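Local coordinates for protein putative cytochrome P450 120 (Synechocystis sp., PDB 2VE3) that binds heme and retinoic acid and probably works as a cytochrome P450 monooxygenase that inserts oxygen into its substrate, at residues A94-M97 / G98-R102; M301-L304 / D305-Q309; G371-T374 / H375-P378. All coordinates share one frame; numbering follows the deposited sequence.

The three examples, all from the cytochrome P450 domain, are short-range contacts within continuous pieces of chain, and they come in the order 1, 2, 3. Interaction 1 leads from the loop after helix 82-88 into helix 98-109 and meets a heme propionate. Interaction 2 is the first turns of helix 302-314, and interaction 3 a surface turn in the long loop before helix 394-411. Interactions 2 and 3 have centres about 16 Å apart, whereas interaction 1 lies about 33 and 32 Å from them. None touches another. The three contacts thus border the heme, open the helix 302-314 and form a surface turn.

Interaction 1 (A94-M97 / G98-R102); sequences ATQM and GEIHR. With HEM (protoporphyrin IX containing Fe), chain C.
The imidazole of H101 meets the heme propionate with its edge: NE2 donates to HEM O1D at 2.6 Å, an almost straight bond (169°), and the carboxylate carbon CGD lies in the ring plane. The backbone carbonyl of Q96 approaches the same ring obliquely, its O 3.8 Å from H101 CG. Further along, the R102 guanidinium lays one face over E99 CA, and its long salt bridge to the E99 carboxylate spans 3.9 Å between NH2 and OE1.

The motif is the start of helix 98-109, the C helix of the P450 fold. H101 N donates to M97 O at 3.1 Å, the i to i+4 bond at the start of the helix. With CG anti to its backbone N (chi1 178°), H101 reaches away from the helix to the heme. Q96 runs in an extended chain across I100 at about a right angle, its NE2 3.4 Å from I100 CG2; the amide itself is held by E243 and Q247 of helix 241-272.

R389 ties the site together, giving one nitrogen to Q96 O and another to the heme, whose further hydrogen-bond partners include R323 and Y344. A carboxylate met by so short and straight an N-H bond, in a cofactor that arginines also bind, is probably stabilised as the anion, and the bond probably limits how that carboxylate can turn.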
loop_
_atom_site.group_PDB
_atom_site.type_symbol
_atom_site.label_atom_id
_atom_site.label_comp_id
_atom_site.label_asym_id
_atom_site.label_seq_id
_atom_site.Cartn_x
_atom_site.Cartn_y
_atom_site.Cartn_z
ATOM N N ALA A 94 -1.096 3.112 -12.544
ATOM C CA ALA A 94 -2.406 2.891 -11.955
ATOM C C ALA A 94 -3.572 3.318 -12.870
ATOM O O ALA A 94 -4.672 2.829 -12.714
ATOM C CB ALA A 94 -2.487 3.591 -10.610
ATOM N N THR A 95 -3.323 4.220 -13.823
ATOM C CA THR A 95 -4.389 4.743 -14.708
ATOM C C THR A 95 -4.178 4.346 -16.187
ATOM O O THR A 95 -4.919 4.762 -17.091
ATOM C CB THR A 95 -4.533 6.291 -14.563
ATOM O OG1 THR A 95 -3.290 6.918 -14.892
ATOM C CG2 THR A 95 -4.904 6.677 -13.117
ATOM N N GLN A 96 -3.159 3.534 -16.421
ATOM C CA GLN A 96 -2.859 3.004 -17.758
ATOM C C GLN A 96 -3.566 1.684 -18.027
ATOM O O GLN A 96 -3.826 0.905 -17.098
ATOM C CB GLN A 96 -1.344 2.877 -17.949
ATOM C CG GLN A 96 -0.727 4.258 -18.161
ATOM C CD GLN A 96 0.766 4.290 -18.045
ATOM O OE1 GLN A 96 1.374 3.559 -17.244
ATOM N NE2 GLN A 96 1.387 5.160 -18.844
ATOM N N MET A 97 -3.887 1.466 -19.305
ATOM C CA MET A 97 -4.590 0.268 -19.760
ATOM C C MET A 97 -3.830 -0.435 -20.854
ATOM O O MET A 97 -3.017 0.174 -21.560
ATOM C CB MET A 97 -5.979 0.609 -20.319
ATOM C CG MET A 97 -6.948 1.279 -19.360
ATOM S SD MET A 97 -7.126 0.452 -17.768
ATOM C CE MET A 97 -7.459 -1.253 -18.229
ATOM N N GLY A 98 -4.104 -1.731 -20.977
ATOM C CA GLY A 98 -3.688 -2.532 -22.127
ATOM C C GLY A 98 -2.224 -2.481 -22.473
ATOM O O GLY A 98 -1.369 -2.737 -21.623
ATOM N N GLU A 99 -1.950 -2.147 -23.734
ATOM C CA GLU A 99 -0.595 -2.173 -24.292
ATOM C C GLU A 99 0.364 -1.217 -23.594
ATOM O O GLU A 99 1.512 -1.572 -23.311
ATOM C CB GLU A 99 -0.637 -1.897 -25.809
ATOM C CG GLU A 99 0.726 -1.873 -26.486
ATOM C CD GLU A 99 0.674 -2.226 -27.976
ATOM O OE1 GLU A 99 -0.419 -2.543 -28.514
ATOM O OE2 GLU A 99 1.746 -2.180 -28.609
ATOM N N ILE A 100 -0.108 -0.005 -23.326
ATOM C CA ILE A 100 0.655 0.963 -22.538
ATOM C C ILE A 100 0.915 0.429 -21.118
ATOM O O ILE A 100 2.041 0.487 -20.625
ATOM C CB ILE A 100 -0.055 2.340 -22.488
ATOM C CG1 ILE A 100 -0.143 2.953 -23.897
ATOM C CG2 ILE A 100 0.688 3.289 -21.565
ATOM C CD1 ILE A 100 -1.063 4.151 -23.999
ATOM N N HIS A 101 -0.129 -0.092 -20.471
ATOM C CA HIS A 101 0.018 -0.699 -19.144
ATOM C C HIS A 101 1.031 -1.851 -19.135
ATOM O O HIS A 101 1.924 -1.872 -18.297
ATOM C CB HIS A 101 -1.343 -1.151 -18.581
ATOM C CG HIS A 101 -1.251 -1.827 -17.244
ATOM N ND1 HIS A 101 -1.402 -3.189 -17.084
ATOM C CD2 HIS A 101 -1.011 -1.329 -16.007
ATOM C CE1 HIS A 101 -1.262 -3.501 -15.807
ATOM N NE2 HIS A 101 -1.015 -2.392 -15.133
ATOM N N ARG A 102 0.901 -2.790 -20.075
ATOM C CA ARG A 102 1.833 -3.940 -20.178
ATOM C C ARG A 102 3.269 -3.447 -20.283
ATOM O O ARG A 102 4.172 -3.960 -19.619
ATOM C CB ARG A 102 1.520 -4.799 -21.411
ATOM C CG ARG A 102 0.778 -6.120 -21.164
ATOM C CD ARG A 102 -0.051 -6.539 -22.397
ATOM N NE ARG A 102 0.542 -6.005 -23.627
ATOM C CZ ARG A 102 -0.131 -5.630 -24.714
ATOM N NH1 ARG A 102 -1.455 -5.732 -24.770
ATOM N NH2 ARG A 102 0.539 -5.143 -25.755
HETATM C CHA HEM C . -0.507 -2.161 -6.987
HETATM C CHB HEM C . -0.694 -3.210 -2.244
HETATM C CHC HEM C . 3.675 -1.169 -1.599
HETATM C CHD HEM C . 3.631 0.369 -6.171
HETATM C C1A HEM C . -0.956 -2.651 -5.768
HETATM C C2A HEM C . -2.191 -3.368 -5.504
HETATM C C3A HEM C . -2.222 -3.668 -4.190
HETATM C C4A HEM C . -1.030 -3.129 -3.584
HETATM C CMA HEM C . -3.323 -4.418 -3.416
HETATM C CAA HEM C . -3.239 -3.763 -6.571
HETATM C CBA HEM C . -4.354 -2.732 -6.716
HETATM C CGA HEM C . -5.202 -3.149 -7.899
HETATM O O1A HEM C . -5.816 -4.253 -7.819
HETATM O O2A HEM C . -5.265 -2.387 -8.908
HETATM C C1B HEM C . 0.488 -2.788 -1.665
HETATM C C2B HEM C . 0.919 -3.033 -0.296
HETATM C C3B HEM C . 2.134 -2.474 -0.122
HETATM C C4B HEM C . 2.498 -1.856 -1.371
HETATM C CMB HEM C . 0.095 -3.822 0.745
HETATM C CAB HEM C . 3.033 -2.425 1.156
HETATM C CBB HEM C . 3.113 -3.428 2.045
HETATM C C1C HEM C . 4.086 -0.609 -2.786
HETATM C C2C HEM C . 5.363 0.027 -3.041
HETATM C C3C HEM C . 5.359 0.456 -4.310
HETATM C C4C HEM C . 4.059 0.112 -4.886
HETATM C CMC HEM C . 6.526 0.137 -2.017
HETATM C CAC HEM C . 6.517 1.166 -5.070
HETATM C CBC HEM C . 6.884 2.433 -4.849
HETATM C C1D HEM C . 2.481 -0.090 -6.781
HETATM C C2D HEM C . 2.043 0.322 -8.088
HETATM C C3D HEM C . 0.748 -0.455 -8.351
HETATM C C4D HEM C . 0.550 -1.286 -7.178
HETATM C CMD HEM C . 2.740 1.348 -9.020
HETATM C CAD HEM C . -0.156 -0.400 -9.603
HETATM C CBD HEM C . 0.069 -1.680 -10.406
HETATM C CGD HEM C . -0.766 -1.670 -11.665
HETATM O O1D HEM C . -0.494 -2.531 -12.539
HETATM O O2D HEM C . -1.694 -0.821 -11.818
HETATM N NA HEM C . -0.280 -2.525 -4.578
HETATM N NB HEM C . 1.470 -2.050 -2.288
HETATM N NC HEM C . 3.305 -0.533 -3.926
HETATM N ND HEM C . 1.592 -1.045 -6.279
HETATM FE FE HEM C . 1.688 -1.782 -4.304
#

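Interaction 2 (M301-L304 / D305-Q309); sequences MPYL and DQVLQ
Y303 overlaps V307 one helical turn on: the methyl CG2 of V307 sits 3.7 Å from Y303 CE2 and makes an off-centre CH-pi contact, 30° from the ring normal. This is the opening of helix 302-314, the K helix of the P450 fold, with M301 at the N-cap position. With Y303 CG anti to the backbone N (chi1 -179°), the ring lies alongside helix 274-285, against I276 and R279. A second pair of residues spaced by four, L304 and L308, packs CG against CD1 at 3.9 Å; L304 also meets helix 394-411, and L308 touches F266 of helix 241-272.

Outside partners satisfy polar groups of this first turn. E283 takes the N-H groups of Y303 and L304, which the helix start would otherwise leave without backbone acceptors. D305 has CB 3.2 Å from P302 O, and its OD1 forms a salt bridge with K402; an alanine here would probably leave K402 without that mate and weaken the link to helix 394-411. Regular i to i+4 bonds run beneath: D305 N to M301 O at 3.0 Å, and L308 N to L304 O, also 3.0 Å, with L308 CG 3.4 Å from the same L304 O.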
loop_
_atom_site.group_PDB
_atom_site.type_symbol
_atom_site.label_atom_id
_atom_site.label_comp_id
_atom_site.label_asym_id
_atom_site.label_seq_id
_atom_site.Cartn_x
_atom_site.Cartn_y
_atom_site.Cartn_z
ATOM N N MET A 301 15.976 -14.833 7.587
ATOM C CA MET A 301 14.982 -14.539 8.619
ATOM C C MET A 301 13.623 -15.153 8.298
ATOM O O MET A 301 12.661 -14.414 8.069
ATOM C CB MET A 301 14.857 -13.017 8.821
ATOM C CG MET A 301 16.082 -12.355 9.429
ATOM S SD MET A 301 16.143 -10.557 9.179
ATOM C CE MET A 301 17.740 -10.222 9.912
ATOM N N PRO A 302 13.535 -16.502 8.269
ATOM C CA PRO A 302 12.280 -17.205 7.980
ATOM C C PRO A 302 11.134 -16.938 8.973
ATOM O O PRO A 302 9.973 -16.879 8.557
ATOM C CB PRO A 302 12.685 -18.691 8.045
ATOM C CG PRO A 302 13.907 -18.720 8.901
ATOM C CD PRO A 302 14.635 -17.462 8.487
ATOM N N TYR A 303 11.437 -16.825 10.265
ATOM C CA TYR A 303 10.381 -16.546 11.227
ATOM C C TYR A 303 9.858 -15.106 11.098
ATOM O O TYR A 303 8.659 -14.886 11.178
ATOM C CB TYR A 303 10.828 -16.820 12.667
ATOM C CG TYR A 303 9.719 -16.544 13.647
ATOM C CD1 TYR A 303 8.624 -17.394 13.733
ATOM C CD2 TYR A 303 9.743 -15.397 14.457
ATOM C CE1 TYR A 303 7.597 -17.141 14.613
ATOM C CE2 TYR A 303 8.702 -15.123 15.332
ATOM C CZ TYR A 303 7.644 -16.001 15.407
ATOM O OH TYR A 303 6.628 -15.751 16.273
ATOM N N LEU A 304 10.756 -14.136 10.899
ATOM C CA LEU A 304 10.343 -12.747 10.671
ATOM C C LEU A 304 9.482 -12.673 9.409
ATOM O O LEU A 304 8.448 -11.993 9.396
ATOM C CB LEU A 304 11.549 -11.801 10.581
ATOM C CG LEU A 304 11.276 -10.327 10.257
ATOM C CD1 LEU A 304 10.350 -9.672 11.296
ATOM C CD2 LEU A 304 12.552 -9.522 10.132
ATOM N N ASP A 305 9.899 -13.395 8.366
ATOM C CA ASP A 305 9.075 -13.577 7.174
ATOM C C ASP A 305 7.614 -13.902 7.504
ATOM O O ASP A 305 6.705 -13.288 6.936
ATOM C CB ASP A 305 9.639 -14.678 6.275
ATOM C CG ASP A 305 10.795 -14.213 5.409
ATOM O OD1 ASP A 305 11.170 -13.018 5.427
ATOM O OD2 ASP A 305 11.345 -15.076 4.701
ATOM N N GLN A 306 7.400 -14.882 8.396
ATOM C CA GLN A 306 6.047 -15.272 8.843
ATOM C C GLN A 306 5.265 -14.155 9.550
ATOM O O GLN A 306 4.074 -13.973 9.315
ATOM C CB GLN A 306 6.129 -16.448 9.801
ATOM C CG GLN A 306 6.442 -17.788 9.144
ATOM C CD GLN A 306 6.402 -18.919 10.158
ATOM O OE1 GLN A 306 5.483 -19.005 10.992
ATOM N NE2 GLN A 306 7.406 -19.786 10.101
ATOM N N VAL A 307 5.938 -13.459 10.457
ATOM C CA VAL A 307 5.335 -12.347 11.215
ATOM C C VAL A 307 4.846 -11.264 10.239
ATOM O O VAL A 307 3.745 -10.701 10.390
ATOM C CB VAL A 307 6.365 -11.788 12.219
ATOM C CG1 VAL A 307 5.873 -10.504 12.877
ATOM C CG2 VAL A 307 6.702 -12.839 13.256
ATOM N N LEU A 308 5.655 -10.993 9.223
ATOM C CA LEU A 308 5.350 -9.915 8.295
ATOM C C LEU A 308 4.203 -10.285 7.347
ATOM O O LEU A 308 3.339 -9.449 7.090
ATOM C CB LEU A 308 6.621 -9.420 7.587
ATOM C CG LEU A 308 7.695 -8.798 8.483
ATOM C CD1 LEU A 308 8.967 -8.486 7.683
ATOM C CD2 LEU A 308 7.201 -7.536 9.209
ATOM N N GLN A 309 4.144 -11.549 6.910
ATOM C CA GLN A 309 2.949 -12.077 6.233
ATOM C C GLN A 309 1.671 -11.883 7.070
ATOM O O GLN A 309 0.609 -11.545 6.535
ATOM C CB GLN A 309 3.097 -13.584 5.910
ATOM C CG GLN A 309 4.150 -13.972 4.814
ATOM C CD GLN A 309 3.707 -13.624 3.406
ATOM O OE1 GLN A 309 3.669 -12.449 3.018
ATOM N NE2 GLN A 309 3.385 -14.641 2.623
#

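Interaction 3 (G371-T374 / H375-P378); sequences GSAT and HNPP
T374 has its hydroxyl between the backbone N and the carbonyl carbon (chi1 60°), and H375 turns its ring the same way at an unusual chi1 of 30°, so that OG1 lies over one face of the imidazole, 3.5 Å above its plane and towards the rim. The frame is a type I beta turn, G371 to T374, in the loop ahead of helix 394-411, within what P450 nomenclature calls the meander.

G371 O is gripped twice from the turn's far end: T374 N donates at 3.0 Å, and T374 OG1 donates in the carbonyl plane at 2.5 Å. The same carbonyl oxygen lies over the face of the H375 ring that T374 OG1 covers, so both oxygens sit on one side of the imidazole.

N376 folds back over the turn instead, its amide set against the A373 backbone, with ND2 3.6 Å from A373 CA and CG 3.5 Å from S372 O. The amide nitrogen donates to L355 O and also to a water. The turn is tied down by A373, whose backbone bonds to R366 and whose side chain lies on R366 and F367, while the chain beyond carries P377 and P378 onto helix 62-68. That water bridges the two halves of the segment, accepting from N376 ND2 at 3.3 Å and donating only weakly to A373 O at 3.4 Å.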
loop_
_atom_site.group_PDB
_atom_site.type_symbol
_atom_site.label_atom_id
_atom_site.label_comp_id
_atom_site.label_asym_id
_atom_site.label_seq_id
_atom_site.Cartn_x
_atom_site.Cartn_y
_atom_site.Cartn_z
ATOM N N GLY A 371 1.125 -24.853 8.348
ATOM C CA GLY A 371 0.069 -24.095 9.008
ATOM C C GLY A 371 -1.153 -23.871 8.143
ATOM O O GLY A 371 -1.123 -24.100 6.933
ATOM N N SER A 372 -2.219 -23.403 8.787
ATOM C CA SER A 372 -3.533 -23.248 8.163
ATOM C C SER A 372 -3.538 -22.462 6.841
ATOM O O SER A 372 -4.308 -22.783 5.926
ATOM C CB SER A 372 -4.522 -22.636 9.163
ATOM O OG SER A 372 -3.951 -21.528 9.838
ATOM N N ALA A 373 -2.674 -21.454 6.749
ATOM C CA ALA A 373 -2.648 -20.549 5.603
ATOM C C ALA A 373 -1.885 -21.090 4.388
ATOM O O ALA A 373 -2.022 -20.558 3.281
ATOM C CB ALA A 373 -2.093 -19.186 6.022
ATOM N N THR A 374 -1.099 -22.147 4.599
ATOM C CA THR A 374 -0.252 -22.737 3.553
ATOM C C THR A 374 -1.016 -23.641 2.583
ATOM O O THR A 374 -0.716 -23.671 1.386
ATOM C CB THR A 374 0.883 -23.564 4.156
ATOM O OG1 THR A 374 0.314 -24.622 4.932
ATOM C CG2 THR A 374 1.783 -22.692 5.042
ATOM N N HIS A 375 -1.977 -24.405 3.088
ATOM C CA HIS A 375 -2.827 -25.168 2.185
ATOM C C HIS A 375 -4.250 -24.616 2.074
ATOM O O HIS A 375 -5.193 -25.368 1.846
ATOM C CB HIS A 375 -2.782 -26.698 2.441
ATOM C CG HIS A 375 -2.521 -27.091 3.867
ATOM N ND1 HIS A 375 -1.344 -27.694 4.267
ATOM C CD2 HIS A 375 -3.293 -26.995 4.977
ATOM C CE1 HIS A 375 -1.397 -27.935 5.566
ATOM N NE2 HIS A 375 -2.567 -27.518 6.022
ATOM N N ASN A 376 -4.388 -23.296 2.226
ATOM C CA ASN A 376 -5.626 -22.578 1.901
ATOM C C ASN A 376 -5.802 -22.576 0.372
ATOM O O ASN A 376 -4.837 -22.836 -0.361
ATOM C CB ASN A 376 -5.581 -21.124 2.438
ATOM C CG ASN A 376 -6.385 -20.927 3.736
ATOM O OD1 ASN A 376 -7.297 -21.691 4.048
ATOM N ND2 ASN A 376 -6.051 -19.875 4.482
ATOM N N PRO A 377 -7.026 -22.303 -0.122
ATOM C CA PRO A 377 -7.184 -22.097 -1.568
ATOM C C PRO A 377 -6.314 -20.946 -2.095
ATOM O O PRO A 377 -5.847 -20.121 -1.306
ATOM C CB PRO A 377 -8.676 -21.762 -1.721
ATOM C CG PRO A 377 -9.147 -21.394 -0.355
ATOM C CD PRO A 377 -8.317 -22.214 0.584
ATOM N N PRO A 378 -6.034 -20.923 -3.410
ATOM C CA PRO A 378 -5.369 -19.757 -3.995
ATOM C C PRO A 378 -6.140 -18.465 -3.743
ATOM O O PRO A 378 -7.367 -18.490 -3.646
ATOM C CB PRO A 378 -5.359 -20.072 -5.495
ATOM C CG PRO A 378 -5.391 -21.575 -5.558
ATOM C CD PRO A 378 -6.258 -21.994 -4.405
HETATM O O HOH W 1 -3.832 -17.692 3.499
#